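PDB 6FIG: receptor-like protein kinase ANXUR1 from Arabidopsis thaliana, which is a membrane receptor kinase involved in plant reproduction, whose ectodomain of two tandem malectin-like folds probably receives extracellular signals. Local coordinates for residues 64-69 / 156-161; 114-119 / 381-386; 279-284 / 329-334. One frame throughout, in Å; residues are numbered along the deposited sequence.

Overall arrangement
Contacts 1 and 3 lie in the beta-sandwich framework of the ectodomain and are largely buried, whereas contact 2 sits on the surface near bound glycan. Contact 1 (64-69 / 156-161) joins strands of two facing sheets through side chains, with bridging water at its solvent-exposed end. Contact 3 (279-284 / 329-334) pairs neighbouring strands within one sheet, so main-chain hydrogen bonds dominate and a salt bridge adds to them. Contact 2 (114-119 / 381-386) lays the C-terminal modelled residues against a helix end, with no direct hydrogen bond between its segments. The centres are about 25 to 29 Å apart; along the chain, contact 3 falls inside the loop that contact 2 closes.

Contact 1. Residues 64-69 / 156-161; sequences YEIPIK and IEVIQM
Two strands from facing sheets of a malectin-like beta-sandwich, 64-67 and 156-161, run roughly parallel at an angle of 27°, their axes 9.5 Å apart at closest approach. That spacing leaves the interface to side chains, with no direct hydrogen bond between the segments. Ile156 begins it: with CG1 anti to the carbonyl carbon, its CD1 comes over one face of the Tyr64 ring, offset toward the rim, in a CH-pi contact 3.8 Å from the ring centroid. The Tyr64 hydroxyl is hydrogen-bonded to Asp25. Glu157 turns away and forms salt bridges with Lys20 and Arg77. Val158 then splits its branches between neighbours. Val158 CG2 meets Ile66 CD1 tip to tip at 3.8 Å, while Val158 CG1, anti to the backbone N, touches Ile68 CG2 at 4.0 Å, these two side chains crossing at about a right angle. At Gln160 the apolar seam gives way to water. The extended side chain brings OE1 beside the Lys69 methylenes, and the backbone N of Gln160 bonds to Asp3. One water donates to Gln160 OE1 and accepts from Lys69 N; a second accepts from both amide and ammonium, 2.9 Å from Gln160 NE2 and 3.2 Å from Lys69 NZ.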
loop_
_atom_site.group_PDB
_atom_site.type_symbol
_atom_site.label_atom_id
_atom_site.label_comp_id
_atom_site.label_asym_id
_atom_site.label_seq_id
_atom_site.Cartn_x
_atom_site.Cartn_y
_atom_site.Cartn_z
ATOM N N TYR A 64 -16.069 -6.646 17.985
ATOM C CA TYR A 64 -15.822 -5.709 16.897
ATOM C C TYR A 64 -16.581 -6.174 15.656
ATOM O O TYR A 64 -16.691 -7.379 15.412
ATOM C CB TYR A 64 -14.355 -5.659 16.509
ATOM C CG TYR A 64 -13.431 -5.121 17.571
ATOM C CD1 TYR A 64 -13.058 -3.787 17.583
ATOM C CD2 TYR A 64 -12.922 -5.948 18.537
ATOM C CE1 TYR A 64 -12.185 -3.295 18.529
ATOM C CE2 TYR A 64 -12.063 -5.472 19.512
ATOM C CZ TYR A 64 -11.698 -4.138 19.496
ATOM O OH TYR A 64 -10.848 -3.664 20.445
ATOM N N GLU A 65 -17.041 -5.220 14.856
ATOM C CA GLU A 65 -17.604 -5.493 13.541
ATOM C C GLU A 65 -16.827 -4.689 12.506
ATOM O O GLU A 65 -16.789 -3.453 12.560
ATOM C CB GLU A 65 -19.098 -5.178 13.502
ATOM C CG GLU A 65 -19.920 -6.262 14.184
ATOM C CD GLU A 65 -21.431 -6.092 14.056
ATOM O OE1 GLU A 65 -21.904 -5.205 13.317
ATOM O OE2 GLU A 65 -22.145 -6.871 14.712
ATOM N N ILE A 66 -16.198 -5.397 11.569
ATOM C CA ILE A 66 -15.338 -4.766 10.584
ATOM C C ILE A 66 -15.913 -5.026 9.191
ATOM O O ILE A 66 -16.102 -6.185 8.823
ATOM C CB ILE A 66 -13.904 -5.299 10.745
ATOM C CG1 ILE A 66 -13.331 -4.704 12.053
ATOM C CG2 ILE A 66 -13.019 -4.927 9.555
ATOM C CD1 ILE A 66 -12.063 -5.337 12.507
ATOM N N PRO A 67 -16.165 -3.962 8.405
ATOM C CA PRO A 67 -16.678 -4.207 7.058
ATOM C C PRO A 67 -15.656 -4.911 6.165
ATOM O O PRO A 67 -14.485 -4.547 6.171
ATOM C CB PRO A 67 -16.985 -2.794 6.526
ATOM C CG PRO A 67 -17.015 -1.910 7.709
ATOM C CD PRO A 67 -16.076 -2.518 8.701
ATOM N N ILE A 68 -16.113 -5.919 5.422
ATOM C CA ILE A 68 -15.278 -6.674 4.506
ATOM C C ILE A 68 -16.067 -7.037 3.254
ATOM O O ILE A 68 -17.294 -6.993 3.246
ATOM C CB ILE A 68 -14.750 -7.994 5.130
ATOM C CG1 ILE A 68 -15.886 -8.819 5.755
ATOM C CG2 ILE A 68 -13.662 -7.721 6.153
ATOM C CD1 ILE A 68 -15.521 -10.256 6.050
ATOM N N LYS A 69 -15.334 -7.388 2.204
ATOM C CA LYS A 69 -15.927 -8.060 1.048
ATOM C C LYS A 69 -16.090 -9.551 1.359
ATOM O O LYS A 69 -15.111 -10.266 1.583
ATOM C CB LYS A 69 -15.066 -7.881 -0.188
ATOM C CG LYS A 69 -14.917 -6.436 -0.601
ATOM C CD LYS A 69 -14.375 -6.307 -2.012
ATOM C CE LYS A 69 -14.837 -5.011 -2.652
ATOM N NZ LYS A 69 -14.297 -4.911 -4.033
ATOM N N ILE A 156 -5.289 -4.831 16.082
ATOM C CA ILE A 156 -6.015 -5.696 15.144
ATOM C C ILE A 156 -5.738 -5.222 13.725
ATOM O O ILE A 156 -5.898 -4.050 13.448
ATOM C CB ILE A 156 -7.537 -5.688 15.412
ATOM C CG1 ILE A 156 -7.840 -6.194 16.822
ATOM C CG2 ILE A 156 -8.269 -6.546 14.385
ATOM C CD1 ILE A 156 -9.292 -6.053 17.240
ATOM N N GLU A 157 -5.319 -6.129 12.828
ATOM C CA GLU A 157 -5.313 -5.831 11.389
ATOM C C GLU A 157 -6.217 -6.775 10.631
ATOM O O GLU A 157 -6.272 -7.966 10.935
ATOM C CB GLU A 157 -3.930 -5.915 10.750
ATOM C CG GLU A 157 -2.881 -4.983 11.277
ATOM C CD GLU A 157 -1.660 -5.043 10.380
ATOM O OE1 GLU A 157 -0.770 -5.854 10.665
ATOM O OE2 GLU A 157 -1.647 -4.313 9.364
ATOM N N VAL A 158 -6.951 -6.216 9.685
ATOM C CA VAL A 158 -7.724 -6.965 8.706
ATOM C C VAL A 158 -7.309 -6.496 7.339
ATOM O O VAL A 158 -7.419 -5.322 7.034
ATOM C CB VAL A 158 -9.229 -6.783 8.925
ATOM C CG1 VAL A 158 -10.006 -7.567 7.872
ATOM C CG2 VAL A 158 -9.601 -7.248 10.317
ATOM N N ILE A 159 -6.833 -7.427 6.509
ATOM C CA ILE A 159 -6.197 -7.125 5.227
ATOM C C ILE A 159 -6.780 -8.080 4.193
ATOM O O ILE A 159 -6.604 -9.297 4.315
ATOM C CB ILE A 159 -4.679 -7.355 5.315
ATOM C CG1 ILE A 159 -4.036 -6.480 6.415
ATOM C CG2 ILE A 159 -4.005 -7.102 3.975
ATOM C CD1 ILE A 159 -2.738 -7.030 6.947
ATOM N N GLN A 160 -7.441 -7.546 3.186
ATOM C CA GLN A 160 -7.902 -8.362 2.061
ATOM C C GLN A 160 -6.698 -8.980 1.344
ATOM O O GLN A 160 -5.702 -8.295 1.107
ATOM C CB GLN A 160 -8.703 -7.525 1.071
ATOM C CG GLN A 160 -9.456 -8.367 0.069
ATOM C CD GLN A 160 -10.256 -7.540 -0.889
ATOM O OE1 GLN A 160 -11.193 -6.838 -0.482
ATOM N NE2 GLN A 160 -9.912 -7.626 -2.167
ATOM N N MET A 161 -6.766 -10.272 1.008
ATOM C CA MET A 161 -5.637 -10.950 0.360
ATOM C C MET A 161 -6.131 -11.824 -0.767
ATOM O O MET A 161 -7.264 -12.243 -0.772
ATOM C CB MET A 161 -4.804 -11.757 1.346
ATOM C CG MET A 161 -5.530 -12.954 1.922
ATOM S SD MET A 161 -4.510 -13.944 2.978
ATOM C CE MET A 161 -3.449 -14.750 1.795
HETATM O O HOH W 1 -12.441 -6.842 2.118
HETATM O O HOH W 2 -11.388 -6.204 -4.240
#

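Contact 2. Residues 114-119 / 381-386; sequences CQALTQ and PNPEPS. With NAG (2-acetamido-2-deoxy-beta-D-glucopyranose), chain C.
Ala116 is the centre of this surface contact, its methyl directed at the loop that follows strand 363-372. Ala116 CB presses on Pro383 CG, 3.5 Å away and tighter than usual for two carbons, and lies 3.4 Å from Glu384 O. Beside it, Ala116 CA makes a CA-H...O contact of 3.5 Å with Pro385 O. The same carbonyl oxygen is approached by Gln115 CG, which stands anti to the backbone N (chi1 -169°) on an extended chain running past the loop. Behind these atoms, helix 110-117 ends in a Schellman motif: Thr118 takes a positive phi, and the bonds Gln119 N to Cys114 O and Thr118 N to Gln115 O close the last turn. On the loop side, Asn382 is held by Asn107 O and Ser109 N, and its ND2 reaches the N-acetylglucosamine through weak bonds to O5 at 3.1 Å and O6 at 3.3 Å. Tyr146 also bonds this sugar, and Glu384 lies close to another. Without a conventional hydrogen bond between the segments, the tail's fit to the helix rests on close packing and CH...O contact, while the adjoining Asn382 supplies polar bonds, to Asn107 O and Ser109 N and weakly to the sugar.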
loop_
_atom_site.group_PDB
_atom_site.type_symbol
_atom_site.label_atom_id
_atom_site.label_comp_id
_atom_site.label_asym_id
_atom_site.label_seq_id
_atom_site.Cartn_x
_atom_site.Cartn_y
_atom_site.Cartn_z
ATOM N N CYS A 114 4.100 -15.938 25.951
ATOM C CA CYS A 114 5.272 -15.051 25.893
ATOM C C CYS A 114 6.456 -15.589 26.692
ATOM O O CYS A 114 7.589 -15.568 26.205
ATOM C CB CYS A 114 4.911 -13.638 26.348
ATOM S SG CYS A 114 4.066 -12.728 25.034
ATOM N N GLN A 115 6.188 -16.099 27.890
ATOM C CA GLN A 115 7.240 -16.700 28.729
ATOM C C GLN A 115 7.895 -17.902 28.026
ATOM O O GLN A 115 9.127 -17.998 27.973
ATOM C CB GLN A 115 6.665 -17.121 30.073
ATOM C CG GLN A 115 7.703 -17.509 31.117
ATOM C CD GLN A 115 7.067 -17.898 32.439
ATOM O OE1 GLN A 115 5.840 -17.999 32.549
ATOM N NE2 GLN A 115 7.897 -18.122 33.452
ATOM N N ALA A 116 7.072 -18.790 27.464
ATOM C CA ALA A 116 7.571 -19.980 26.739
ATOM C C ALA A 116 8.421 -19.631 25.523
ATOM O O ALA A 116 9.425 -20.285 25.262
ATOM C CB ALA A 116 6.411 -20.875 26.321
ATOM N N LEU A 117 8.021 -18.604 24.783
ATOM C CA LEU A 117 8.769 -18.152 23.605
ATOM C C LEU A 117 9.994 -17.265 23.892
ATOM O O LEU A 117 10.741 -16.970 22.958
ATOM C CB LEU A 117 7.847 -17.379 22.656
ATOM C CG LEU A 117 6.702 -18.116 21.967
ATOM C CD1 LEU A 117 5.947 -17.117 21.107
ATOM C CD2 LEU A 117 7.220 -19.259 21.103
ATOM N N THR A 118 10.184 -16.818 25.137
ATOM C CA THR A 118 11.151 -15.760 25.468
ATOM C C THR A 118 10.984 -14.550 24.535
ATOM O O THR A 118 11.936 -14.030 23.964
ATOM C CB THR A 118 12.611 -16.280 25.463
ATOM O OG1 THR A 118 12.658 -17.555 26.110
ATOM C CG2 THR A 118 13.543 -15.323 26.206
ATOM N N GLN A 119 9.737 -14.126 24.391
ATOM C CA GLN A 119 9.373 -12.990 23.561
ATOM C C GLN A 119 8.396 -12.164 24.378
ATOM O O GLN A 119 7.537 -12.737 25.023
ATOM C CB GLN A 119 8.721 -13.498 22.284
ATOM C CG GLN A 119 8.631 -12.475 21.169
ATOM C CD GLN A 119 8.313 -13.127 19.837
ATOM O OE1 GLN A 119 9.166 -13.814 19.272
ATOM N NE2 GLN A 119 7.094 -12.933 19.338
ATOM N N PRO A 381 -3.351 -25.408 22.761
ATOM C CA PRO A 381 -3.124 -25.130 24.173
ATOM C C PRO A 381 -2.018 -24.100 24.377
ATOM O O PRO A 381 -1.266 -23.776 23.428
ATOM C CB PRO A 381 -2.712 -26.487 24.727
ATOM C CG PRO A 381 -2.095 -27.199 23.581
ATOM C CD PRO A 381 -2.770 -26.697 22.341
ATOM N N ASN A 382 -1.916 -23.580 25.596
ATOM C CA ASN A 382 -0.805 -22.705 25.920
ATOM C C ASN A 382 0.421 -23.602 26.053
ATOM O O ASN A 382 0.300 -24.737 26.508
ATOM C CB ASN A 382 -1.043 -21.925 27.203
ATOM C CG ASN A 382 -2.285 -21.055 27.131
ATOM O OD1 ASN A 382 -2.409 -20.184 26.260
ATOM N ND2 ASN A 382 -3.206 -21.277 28.059
ATOM N N PRO A 383 1.593 -23.106 25.636
ATOM C CA PRO A 383 2.810 -23.904 25.799
ATOM C C PRO A 383 3.230 -24.061 27.262
ATOM O O PRO A 383 2.742 -23.339 28.147
ATOM C CB PRO A 383 3.855 -23.127 24.982
ATOM C CG PRO A 383 3.340 -21.725 24.932
ATOM C CD PRO A 383 1.850 -21.831 24.944
ATOM N N GLU A 384 4.098 -25.043 27.508
ATOM C CA GLU A 384 4.645 -25.296 28.842
ATOM C C GLU A 384 5.588 -24.152 29.247
ATOM O O GLU A 384 6.281 -23.602 28.387
ATOM C CB GLU A 384 5.386 -26.643 28.872
ATOM C CG GLU A 384 4.480 -27.864 28.732
ATOM C CD GLU A 384 3.909 -28.343 30.060
ATOM O OE1 GLU A 384 3.384 -27.511 30.828
ATOM O OE2 GLU A 384 3.985 -29.559 30.343
ATOM N N PRO A 385 5.640 -23.811 30.554
ATOM C CA PRO A 385 6.207 -22.521 30.994
ATOM C C PRO A 385 7.661 -22.259 30.572
ATOM O O PRO A 385 7.960 -21.179 30.057
ATOM C CB PRO A 385 6.100 -22.581 32.532
ATOM C CG PRO A 385 5.331 -23.819 32.862
ATOM C CD PRO A 385 5.474 -24.738 31.690
ATOM N N SER A 386 8.536 -23.245 30.782
ATOM C CA SER A 386 9.970 -23.106 30.493
ATOM C C SER A 386 10.271 -23.416 29.030
ATOM O O SER A 386 10.095 -22.566 28.154
ATOM C CB SER A 386 10.786 -24.032 31.406
ATOM O OG SER A 386 12.174 -23.935 31.131
HETATM C C1 NAG C . -6.035 -23.089 30.406
HETATM C C2 NAG C . -6.370 -24.494 30.883
HETATM C C3 NAG C . -5.558 -24.864 32.122
HETATM C C4 NAG C . -4.075 -24.575 31.917
HETATM C C5 NAG C . -3.881 -23.128 31.483
HETATM C C6 NAG C . -2.423 -22.766 31.206
HETATM C C7 NAG C . -8.704 -25.090 30.377
HETATM C C8 NAG C . -10.116 -25.008 30.877
HETATM N N2 NAG C . -7.791 -24.544 31.182
HETATM O O3 NAG C . -5.754 -26.243 32.442
HETATM O O4 NAG C . -3.410 -24.807 33.174
HETATM O O5 NAG C . -4.626 -22.903 30.286
HETATM O O6 NAG C . -1.925 -23.533 30.107
HETATM O O7 NAG C . -8.438 -25.632 29.327
#

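Contact 3. Residues 279-284 / 329-334; sequences TYILRL and YKDYAI
Strands 279-284 and 329-334 are antiparallel neighbours in a sheet of the second malectin-like fold, their directions 158° apart. Six backbone hydrogen bonds join the hydrogen-bonded pairs Tyr280-Ile334, Leu282-Tyr332 and Leu284-Lys330; the shortest, Leu282 N to Tyr332 O at 2.7 Å, arrives nearly along the C=O axis. Between them, Ile281-Ala333 and Arg283-Asp331 are non-hydrogen-bonded pairs.

On the face bearing Leu282, Leu284, Tyr332 and Ile334, the contacts are mostly apolar. Leu282 and Ile334 lie side by side, CD1 of the leucine 4.0 Å from CG2 of the isoleucine, which occupies the crowded position between N and carbonyl carbon. Leu284 crosses Tyr332 at about a right angle, placing CD1 at the edge of the ring. Ile303 of strand 299-303 packs against Leu282, Tyr332 and Ile334, while the Tyr332 hydroxyl bonds to Gln309.

The opposite face is lower at Ala333, a small methyl beside Thr279 CG2 that is also touched by Ala168 and Leu170 of the neighbouring parallel strand 167-170. Ile281 CG2 fits against Asp331 CG at 3.9 Å. Farther along, Arg283 leaves the backbone with CG anti to N, then bends at chi3 (-75°), so that its guanidinium meets Asp331 side-on. Arg283 NE reaches Asp331 OD1 at 2.8 Å and Arg283 NH2 reaches Asp331 OD2 at 2.9 Å, both on syn lone pairs, with the two planar groups only 4° apart. Tyr329, its CG in the crowded position, spreads its ring obliquely over one guanidinium face in an off-centre cation-pi contact, Arg283 CZ lying 4.2 Å from the centroid of the Tyr329 ring.

The ring face and Leu164 O, which accepts from NH2, both serve the buried Arg283 cation; its two straight, coplanar bonds would probably keep Asp331 ionised.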
loop_
_atom_site.group_PDB
_atom_site.type_symbol
_atom_site.label_atom_id
_atom_site.label_comp_id
_atom_site.label_asym_id
_atom_site.label_seq_id
_atom_site.Cartn_x
_atom_site.Cartn_y
_atom_site.Cartn_z
ATOM N N THR A 279 -3.680 -30.762 10.833
ATOM C CA THR A 279 -2.918 -30.870 9.609
ATOM C C THR A 279 -2.249 -29.539 9.324
ATOM O O THR A 279 -2.881 -28.470 9.416
ATOM C CB THR A 279 -3.827 -31.261 8.435
ATOM O OG1 THR A 279 -4.429 -32.530 8.693
ATOM C CG2 THR A 279 -3.045 -31.337 7.132
ATOM N N TYR A 280 -0.967 -29.594 9.013
ATOM C CA TYR A 280 -0.163 -28.437 8.641
ATOM C C TYR A 280 0.249 -28.498 7.170
ATOM O O TYR A 280 0.464 -29.584 6.615
ATOM C CB TYR A 280 1.107 -28.340 9.494
ATOM C CG TYR A 280 0.776 -28.065 10.935
ATOM C CD1 TYR A 280 0.775 -26.758 11.414
ATOM C CD2 TYR A 280 0.432 -29.089 11.792
ATOM C CE1 TYR A 280 0.438 -26.483 12.729
ATOM C CE2 TYR A 280 0.074 -28.821 13.117
ATOM C CZ TYR A 280 0.068 -27.504 13.569
ATOM O OH TYR A 280 -0.275 -27.202 14.876
ATOM N N ILE A 281 0.354 -27.326 6.559
ATOM C CA ILE A 281 0.881 -27.191 5.210
ATOM C C ILE A 281 2.242 -26.558 5.349
ATOM O O ILE A 281 2.388 -25.509 5.975
ATOM C CB ILE A 281 -0.035 -26.340 4.313
ATOM C CG1 ILE A 281 -1.333 -27.088 4.071
ATOM C CG2 ILE A 281 0.646 -26.029 2.964
ATOM C CD1 ILE A 281 -2.391 -26.244 3.413
ATOM N N LEU A 282 3.257 -27.183 4.744
ATOM C CA LEU A 282 4.567 -26.568 4.598
ATOM C C LEU A 282 4.681 -26.126 3.155
ATOM O O LEU A 282 4.542 -26.936 2.232
ATOM C CB LEU A 282 5.704 -27.539 4.907
ATOM C CG LEU A 282 5.929 -27.901 6.366
ATOM C CD1 LEU A 282 4.834 -28.837 6.874
ATOM C CD2 LEU A 282 7.300 -28.537 6.517
ATOM N N ARG A 283 4.906 -24.836 2.983
ATOM C CA ARG A 283 5.143 -24.220 1.688
ATOM C C ARG A 283 6.626 -23.956 1.543
ATOM O O ARG A 283 7.180 -23.130 2.253
ATOM C CB ARG A 283 4.368 -22.901 1.569
ATOM C CG ARG A 283 4.608 -22.248 0.225
ATOM C CD ARG A 283 3.609 -21.153 -0.057
ATOM N NE ARG A 283 2.355 -21.770 -0.405
ATOM C CZ ARG A 283 1.268 -21.126 -0.788
ATOM N NH1 ARG A 283 1.258 -19.784 -0.861
ATOM N NH2 ARG A 283 0.205 -21.829 -1.143
ATOM N N LEU A 284 7.277 -24.698 0.630
ATOM C CA LEU A 284 8.703 -24.553 0.401
ATOM C C LEU A 284 8.895 -23.706 -0.826
ATOM O O LEU A 284 8.337 -24.007 -1.870
ATOM C CB LEU A 284 9.358 -25.931 0.204
ATOM C CG LEU A 284 9.670 -26.699 1.494
ATOM C CD1 LEU A 284 8.458 -27.042 2.321
ATOM C CD2 LEU A 284 10.401 -27.979 1.128
ATOM N N TYR A 329 7.012 -22.489 -5.634
ATOM C CA TYR A 329 6.818 -23.085 -4.337
ATOM C C TYR A 329 6.155 -24.440 -4.496
ATOM O O TYR A 329 5.548 -24.740 -5.538
ATOM C CB TYR A 329 5.981 -22.166 -3.429
ATOM C CG TYR A 329 4.573 -21.996 -3.910
ATOM C CD1 TYR A 329 4.260 -21.026 -4.844
ATOM C CD2 TYR A 329 3.556 -22.836 -3.456
ATOM C CE1 TYR A 329 2.975 -20.875 -5.331
ATOM C CE2 TYR A 329 2.255 -22.695 -3.922
ATOM C CZ TYR A 329 1.967 -21.692 -4.841
ATOM O OH TYR A 329 0.707 -21.514 -5.353
ATOM N N LYS A 330 6.283 -25.256 -3.463
ATOM C CA LYS A 330 5.559 -26.502 -3.400
ATOM C C LYS A 330 4.961 -26.657 -2.020
ATOM O O LYS A 330 5.635 -26.432 -1.033
ATOM C CB LYS A 330 6.446 -27.693 -3.694
ATOM C CG LYS A 330 5.601 -28.921 -4.041
ATOM C CD LYS A 330 6.237 -29.754 -5.146
ATOM C CE LYS A 330 5.277 -30.818 -5.652
ATOM N NZ LYS A 330 5.040 -31.910 -4.669
ATOM N N ASP A 331 3.691 -27.049 -1.983
ATOM C CA ASP A 331 2.983 -27.264 -0.722
ATOM C C ASP A 331 2.889 -28.758 -0.367
ATOM O O ASP A 331 2.483 -29.584 -1.181
ATOM C CB ASP A 331 1.561 -26.698 -0.811
ATOM C CG ASP A 331 1.518 -25.204 -0.789
ATOM O OD1 ASP A 331 2.487 -24.537 -0.410
ATOM O OD2 ASP A 331 0.417 -24.686 -1.107
ATOM N N TYR A 332 3.220 -29.068 0.878
ATOM C CA TYR A 332 3.099 -30.428 1.423
ATOM C C TYR A 332 2.262 -30.374 2.690
ATOM O O TYR A 332 2.365 -29.409 3.442
ATOM C CB TYR A 332 4.483 -30.961 1.786
ATOM C CG TYR A 332 5.455 -30.990 0.630
ATOM C CD1 TYR A 332 5.480 -32.064 -0.243
ATOM C CD2 TYR A 332 6.329 -29.935 0.413
ATOM C CE1 TYR A 332 6.373 -32.093 -1.315
ATOM C CE2 TYR A 332 7.228 -29.960 -0.647
ATOM C CZ TYR A 332 7.243 -31.038 -1.493
ATOM O OH TYR A 332 8.138 -31.011 -2.530
ATOM N N ALA A 333 1.463 -31.397 2.919
ATOM C CA ALA A 333 0.597 -31.467 4.097
ATOM C C ALA A 333 0.954 -32.656 4.976
ATOM O O ALA A 333 1.273 -33.748 4.478
ATOM C CB ALA A 333 -0.866 -31.537 3.687
ATOM N N ILE A 334 0.886 -32.449 6.290
ATOM C CA ILE A 334 1.170 -33.488 7.277
ATOM C C ILE A 334 0.235 -33.326 8.474
ATOM O O ILE A 334 0.160 -32.221 9.029
ATOM C CB ILE A 334 2.663 -33.442 7.751
ATOM C CG1 ILE A 334 2.984 -34.581 8.731
ATOM C CG2 ILE A 334 3.105 -32.106 8.312
ATOM C CD1 ILE A 334 3.840 -35.659 8.148
#